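Local atomic coordinates of secretin XcpQ (Pseudomonas aeruginosa, PDB entry 4E9J), a protein that forms the outer-membrane channel of the type II secretion system, through which elastase LasB and other exported proteins leave the cell. Residues Ala20-Asn25 / Ser67-Leu72; Ser60-Ser65 / Val117-Gln122. One frame throughout, in Å; residues are numbered along the deposited sequence.

Contact 1 (Ala20-Asn25 / Ser67-Leu72); sequences AHWTIN and SEVYQL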
loop_
_atom_site.group_PDB
_atom_site.type_symbol
_atom_site.label_atom_id
_atom_site.label_comp_id
_atom_site.label_asym_id
_atom_site.label_seq_id
_atom_site.Cartn_x
_atom_site.Cartn_y
_atom_site.Cartn_z
ATOM N N ALA A 20 30.520 4.937 5.185
ATOM C CA ALA A 20 30.403 5.547 3.853
ATOM C C ALA A 20 28.951 5.941 3.566
ATOM O O ALA A 20 28.076 5.079 3.471
ATOM C CB ALA A 20 30.921 4.611 2.767
ATOM N N HIS A 21 28.698 7.259 3.493
ATOM C CA HIS A 21 27.385 7.821 3.191
ATOM C C HIS A 21 27.522 8.806 2.038
ATOM O O HIS A 21 28.625 9.280 1.754
ATOM C CB HIS A 21 26.781 8.532 4.405
ATOM C CG HIS A 21 26.255 7.608 5.450
ATOM N ND1 HIS A 21 27.099 6.828 6.216
ATOM C CD2 HIS A 21 24.980 7.391 5.852
ATOM C CE1 HIS A 21 26.319 6.141 7.038
ATOM N NE2 HIS A 21 25.035 6.461 6.865
ATOM N N TRP A 22 26.398 9.091 1.355
ATOM C CA TRP A 22 26.376 10.031 0.223
ATOM C C TRP A 22 25.117 10.849 0.176
ATOM O O TRP A 22 24.085 10.448 0.692
ATOM C CB TRP A 22 26.451 9.296 -1.121
ATOM C CG TRP A 22 27.659 8.449 -1.344
ATOM C CD1 TRP A 22 28.748 8.751 -2.107
ATOM C CD2 TRP A 22 27.830 7.095 -0.919
ATOM N NE1 TRP A 22 29.617 7.691 -2.126
ATOM C CE2 TRP A 22 29.064 6.648 -1.430
ATOM C CE3 TRP A 22 27.076 6.226 -0.116
ATOM C CZ2 TRP A 22 29.571 5.377 -1.150
ATOM C CZ3 TRP A 22 27.579 4.968 0.166
ATOM C CH2 TRP A 22 28.806 4.548 -0.359
ATOM N N THR A 23 25.186 11.929 -0.562
ATOM C CA THR A 23 24.071 12.802 -0.893
ATOM C C THR A 23 24.032 12.846 -2.411
ATOM O O THR A 23 24.965 12.356 -3.052
ATOM C CB THR A 23 24.271 14.208 -0.328
ATOM O OG1 THR A 23 25.559 14.680 -0.751
ATOM C CG2 THR A 23 24.107 14.241 1.186
ATOM N N ILE A 24 22.972 13.399 -2.978
ATOM C CA ILE A 24 22.842 13.468 -4.438
ATOM C C ILE A 24 21.943 14.618 -4.825
ATOM O O ILE A 24 21.015 14.932 -4.099
ATOM C CB ILE A 24 22.358 12.100 -5.045
ATOM C CG1 ILE A 24 22.157 12.194 -6.571
ATOM C CG2 ILE A 24 21.101 11.593 -4.360
ATOM C CD1 ILE A 24 22.213 10.893 -7.328
ATOM N N ASN A 25 22.215 15.280 -5.945
ATOM C CA ASN A 25 21.362 16.360 -6.452
ATOM C C ASN A 25 21.504 16.391 -7.973
ATOM O O ASN A 25 22.200 17.227 -8.550
ATOM C CB ASN A 25 21.677 17.707 -5.788
ATOM C CG ASN A 25 20.601 18.745 -6.005
ATOM O OD1 ASN A 25 19.743 18.628 -6.893
ATOM N ND2 ASN A 25 20.608 19.788 -5.192
ATOM N N SER A 67 23.162 0.771 1.238
ATOM C CA SER A 67 21.885 0.061 1.136
ATOM C C SER A 67 20.735 1.038 0.875
ATOM O O SER A 67 19.828 0.705 0.116
ATOM C CB SER A 67 21.629 -0.758 2.397
ATOM O OG SER A 67 21.433 0.069 3.534
ATOM N N GLU A 68 20.781 2.239 1.470
ATOM C CA GLU A 68 19.750 3.249 1.233
ATOM C C GLU A 68 19.856 3.862 -0.173
ATOM O O GLU A 68 18.820 4.195 -0.754
ATOM C CB GLU A 68 19.695 4.312 2.335
ATOM C CG GLU A 68 19.420 3.734 3.717
ATOM C CD GLU A 68 19.887 4.559 4.904
ATOM O OE1 GLU A 68 20.685 5.505 4.711
ATOM O OE2 GLU A 68 19.453 4.252 6.038
ATOM N N VAL A 69 21.067 3.955 -0.748
ATOM C CA VAL A 69 21.255 4.428 -2.133
ATOM C C VAL A 69 20.596 3.409 -3.081
ATOM O O VAL A 69 19.960 3.796 -4.063
ATOM C CB VAL A 69 22.757 4.650 -2.475
ATOM C CG1 VAL A 69 22.981 4.817 -3.988
ATOM C CG2 VAL A 69 23.317 5.851 -1.706
ATOM N N TYR A 70 20.738 2.110 -2.773
ATOM C CA TYR A 70 20.124 1.060 -3.571
ATOM C C TYR A 70 18.588 1.132 -3.483
ATOM O O TYR A 70 17.923 0.983 -4.506
ATOM C CB TYR A 70 20.642 -0.321 -3.159
ATOM C CG TYR A 70 20.312 -1.368 -4.199
ATOM C CD1 TYR A 70 21.030 -1.450 -5.391
ATOM C CD2 TYR A 70 19.226 -2.219 -4.038
ATOM C CE1 TYR A 70 20.709 -2.394 -6.372
ATOM C CE2 TYR A 70 18.904 -3.173 -5.006
ATOM C CZ TYR A 70 19.640 -3.243 -6.182
ATOM O OH TYR A 70 19.337 -4.153 -7.171
ATOM N N GLN A 71 18.025 1.432 -2.292
ATOM C CA GLN A 71 16.570 1.613 -2.152
ATOM C C GLN A 71 16.102 2.808 -3.015
ATOM O O GLN A 71 15.078 2.720 -3.698
ATOM C CB GLN A 71 16.157 1.862 -0.683
ATOM C CG GLN A 71 16.272 0.656 0.239
ATOM C CD GLN A 71 15.937 1.074 1.657
ATOM O OE1 GLN A 71 14.814 1.512 1.950
ATOM N NE2 GLN A 71 16.906 1.010 2.562
ATOM N N LEU A 72 16.861 3.919 -2.997
ATOM C CA LEU A 72 16.544 5.093 -3.805
ATOM C C LEU A 72 16.575 4.728 -5.315
ATOM O O LEU A 72 15.678 5.115 -6.057
ATOM C CB LEU A 72 17.498 6.236 -3.477
ATOM C CG LEU A 72 17.442 7.472 -4.372
ATOM C CD1 LEU A 72 16.071 8.123 -4.300
ATOM C CD2 LEU A 72 18.530 8.467 -3.978
#
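Val69 and Leu72 lean from one side of helix 66-79 onto Trp22 and Ile24 of strand 21-30, a helix-on-sheet packing inside the periplasmic N0 domain of the secretin. Glu68 sits in the first turn of this helix. Its carboxylate lies near His21 without touching it, and any attraction between the two is uncertain. Each carboxylate oxygen has a partner elsewhere: OE1 accepts the backbone N of Ser65, the return half of a capping box at the helix start, while OE2 bonds to the hydroxyl of Ser147, beyond N0 in the N1 region.

One residue on, Val69 presents its CG2 methyl to the six-membered ring of Trp22, 4.1 Å from CE3. The methyl comes at the indole obliquely, and the two side chains cross at roughly a right angle. Trp22 reaches this spot because its CG stands beside its own backbone N (chi1 -60°), swinging the ring off the strand to the flank of the helix. Phe11 of strand 11-13 touches both residues and also Ile24, and Leu64 packs against Val69 and Leu72, so several strands contribute to this hydrophobic layer.

A turn of helix later, Leu72 meets the strand two residues beyond Trp22. The three-residue helix step (5.0 Å from Val69 CA to Leu72 CA) is near enough to the two-residue strand step (6.8 Å from Trp22 CA to Ile24 CA) for the pairs Val69-Trp22 and Leu72-Ile24 to form in succession. Leu72 extends from the helix with CG anti to N (chi1 171°), and its other neighbours include Val58 of strand 55-61. The touch itself is methyl to methyl: CD2 of Leu72 sits 4.1 Å from the CG2 branch of Ile24.

Contact 2 (Ser60-Ser65 / Val117-Gln122); sequences SKAQLS and VIQVQQ
The junction between the N0 and N1 domains is where Ser60, Ala62 and Leu64 meet Val117 and Gln119: strand 55-61 of N0 runs parallel to strand 114-119 of N1, and the shared sheet passes from one domain into the other. Backbone bonding between Val117 and Val59 ties the two strands together just before this point. Farther along, a water takes over, accepting from the N of Lys61 at 3.0 Å and donating to the O of Val117 at 2.7 Å, so it bridges the backbones as they part.

Ser60 lies flank to flank with Val117, its OG 3.6 Å from CB of the valine and nearly as close to the CG2 methyl. That hydroxyl is not left to the apolar neighbour. With OG anti to its own N (chi1 -174°), it turns down the chain and donates to the O of Ala62 at 2.8 Å, with a C=O...OG angle of 134°. The bond braces the corner at Ala62, where the chain leaves strand 55-61 for strand 63-65.

The methyl of Ala62 sits over the flat face of the Gln119 side-chain amide, with CB 3.7 Å from NE2 and only slightly farther from CD and OE1. The bend at chi2 (144°) helps bring the amide across; its NE2 also makes a weak hydrogen bond to the O of Ala148, within N1. Behind the corner, CD2 of Leu64 approaches CG1 of Val117 at 4.4 Å, a looser apolar touch that Leu72 of helix 66-79 completes by packing on both residues. Ser60 and Leu64 on Val117, and Ala62 on the Gln119 amide, thus flank a parallel pairing of an N0 strand with an N1 strand, tied by the Val117-Val59 backbone bonding and loosening into a water bridge at Lys61.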
loop_
_atom_site.group_PDB
_atom_site.type_symbol
_atom_site.label_atom_id
_atom_site.label_comp_id
_atom_site.label_asym_id
_atom_site.label_seq_id
_atom_site.Cartn_x
_atom_site.Cartn_y
_atom_site.Cartn_z
ATOM N N SER A 60 18.702 13.998 -2.716
ATOM C CA SER A 60 18.752 13.612 -1.315
ATOM C C SER A 60 19.740 14.536 -0.624
ATOM O O SER A 60 20.934 14.471 -0.923
ATOM C CB SER A 60 19.167 12.156 -1.143
ATOM O OG SER A 60 19.094 11.730 0.210
ATOM N N LYS A 61 19.229 15.431 0.238
ATOM C CA LYS A 61 20.042 16.326 1.059
ATOM C C LYS A 61 20.470 15.534 2.320
ATOM O O LYS A 61 21.518 15.821 2.897
ATOM C CB LYS A 61 19.276 17.620 1.422
ATOM N N ALA A 62 19.687 14.505 2.694
ATOM C CA ALA A 62 20.013 13.571 3.758
ATOM C C ALA A 62 21.112 12.624 3.284
ATOM O O ALA A 62 21.118 12.200 2.117
ATOM C CB ALA A 62 18.790 12.739 4.100
ATOM N N GLN A 63 21.985 12.220 4.195
ATOM C CA GLN A 63 23.055 11.321 3.804
ATOM C C GLN A 63 22.524 9.902 3.812
ATOM O O GLN A 63 21.793 9.523 4.715
ATOM C CB GLN A 63 24.327 11.514 4.648
ATOM C CG GLN A 63 24.286 11.013 6.079
ATOM C CD GLN A 63 25.651 11.139 6.720
ATOM O OE1 GLN A 63 26.367 12.119 6.494
ATOM N NE2 GLN A 63 26.029 10.182 7.576
ATOM N N LEU A 64 22.846 9.150 2.770
ATOM C CA LEU A 64 22.369 7.793 2.608
ATOM C C LEU A 64 23.504 6.798 2.643
ATOM O O LEU A 64 24.535 7.036 2.036
ATOM C CB LEU A 64 21.681 7.680 1.240
ATOM C CG LEU A 64 20.515 8.637 0.989
ATOM C CD1 LEU A 64 19.978 8.433 -0.393
ATOM C CD2 LEU A 64 19.403 8.448 2.006
ATOM N N SER A 65 23.293 5.666 3.285
ATOM C CA SER A 65 24.233 4.548 3.303
ATOM C C SER A 65 24.144 3.841 1.957
ATOM O O SER A 65 23.213 4.092 1.188
ATOM C CB SER A 65 23.827 3.564 4.384
ATOM O OG SER A 65 22.540 3.064 4.048
ATOM N N VAL A 117 14.178 12.433 -1.515
ATOM C CA VAL A 117 14.195 11.784 -0.207
ATOM C C VAL A 117 13.929 12.898 0.806
ATOM O O VAL A 117 14.589 13.936 0.767
ATOM C CB VAL A 117 15.541 11.081 0.088
ATOM C CG1 VAL A 117 15.526 10.444 1.478
ATOM C CG2 VAL A 117 15.858 10.023 -0.958
ATOM N N ILE A 118 12.955 12.701 1.689
ATOM C CA ILE A 118 12.546 13.677 2.704
ATOM C C ILE A 118 12.832 13.046 4.041
ATOM O O ILE A 118 12.209 12.050 4.374
ATOM C CB ILE A 118 11.036 14.050 2.570
ATOM C CG1 ILE A 118 10.747 14.645 1.172
ATOM C CG2 ILE A 118 10.628 15.069 3.640
ATOM C CD1 ILE A 118 9.271 15.051 0.904
ATOM N N GLN A 119 13.780 13.574 4.806
ATOM C CA GLN A 119 14.047 13.014 6.121
ATOM C C GLN A 119 13.001 13.589 7.083
ATOM O O GLN A 119 12.580 14.727 6.921
ATOM C CB GLN A 119 15.463 13.365 6.589
ATOM C CG GLN A 119 15.892 12.572 7.826
ATOM C CD GLN A 119 17.350 12.221 7.770
ATOM O OE1 GLN A 119 18.204 13.006 8.175
ATOM N NE2 GLN A 119 17.673 11.064 7.214
ATOM N N VAL A 120 12.498 12.752 7.988
ATOM C CA VAL A 120 11.500 13.116 9.012
ATOM C C VAL A 120 12.253 13.116 10.340
ATOM O O VAL A 120 12.981 12.178 10.633
ATOM C CB VAL A 120 10.308 12.131 8.988
ATOM C CG1 VAL A 120 9.288 12.460 10.070
ATOM C CG2 VAL A 120 9.640 12.149 7.608
ATOM N N GLN A 121 12.089 14.170 11.126
ATOM C CA GLN A 121 12.819 14.356 12.375
ATOM C C GLN A 121 12.263 13.670 13.617
ATOM O O GLN A 121 13.005 12.954 14.278
ATOM C CB GLN A 121 12.950 15.873 12.656
ATOM N N GLN A 122 11.012 13.991 14.013
ATOM C CA GLN A 122 10.405 13.570 15.281
ATOM C C GLN A 122 9.535 12.340 15.229
ATOM O O GLN A 122 9.510 11.591 16.201
ATOM C CB GLN A 122 9.544 14.708 15.849
ATOM C CG GLN A 122 10.287 15.996 16.135
ATOM C CD GLN A 122 9.332 17.085 16.558
ATOM O OE1 GLN A 122 9.193 18.120 15.897
ATOM N NE2 GLN A 122 8.655 16.888 17.673
HETATM O O HOH W 1 16.298 15.888 0.158
#

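How the contacts relate
From the N terminus the chain passes 20-25, then 60-65, 67-72 and finally 117-122, so the two contacts cross rather than nest. Contact 1 closes a 41-residue loop within N0, bringing helix 66-79 back onto strand 21-30. Contact 2 opens inside that loop and closes 51 residues later in N1. They share a sheet: strand 21-30 pairs antiparallel with both 55-61 and 63-65, through the probable bonds Ile24 O to Ser60 N and Trp22 O to Leu64 N. Strand 63-65 leads directly into helix 66-79; Leu64 of 60-65 packs on Val69 and Leu72 of 67-72, and Leu72 also packs on Val117, the contact centres lying about 10 Å apart.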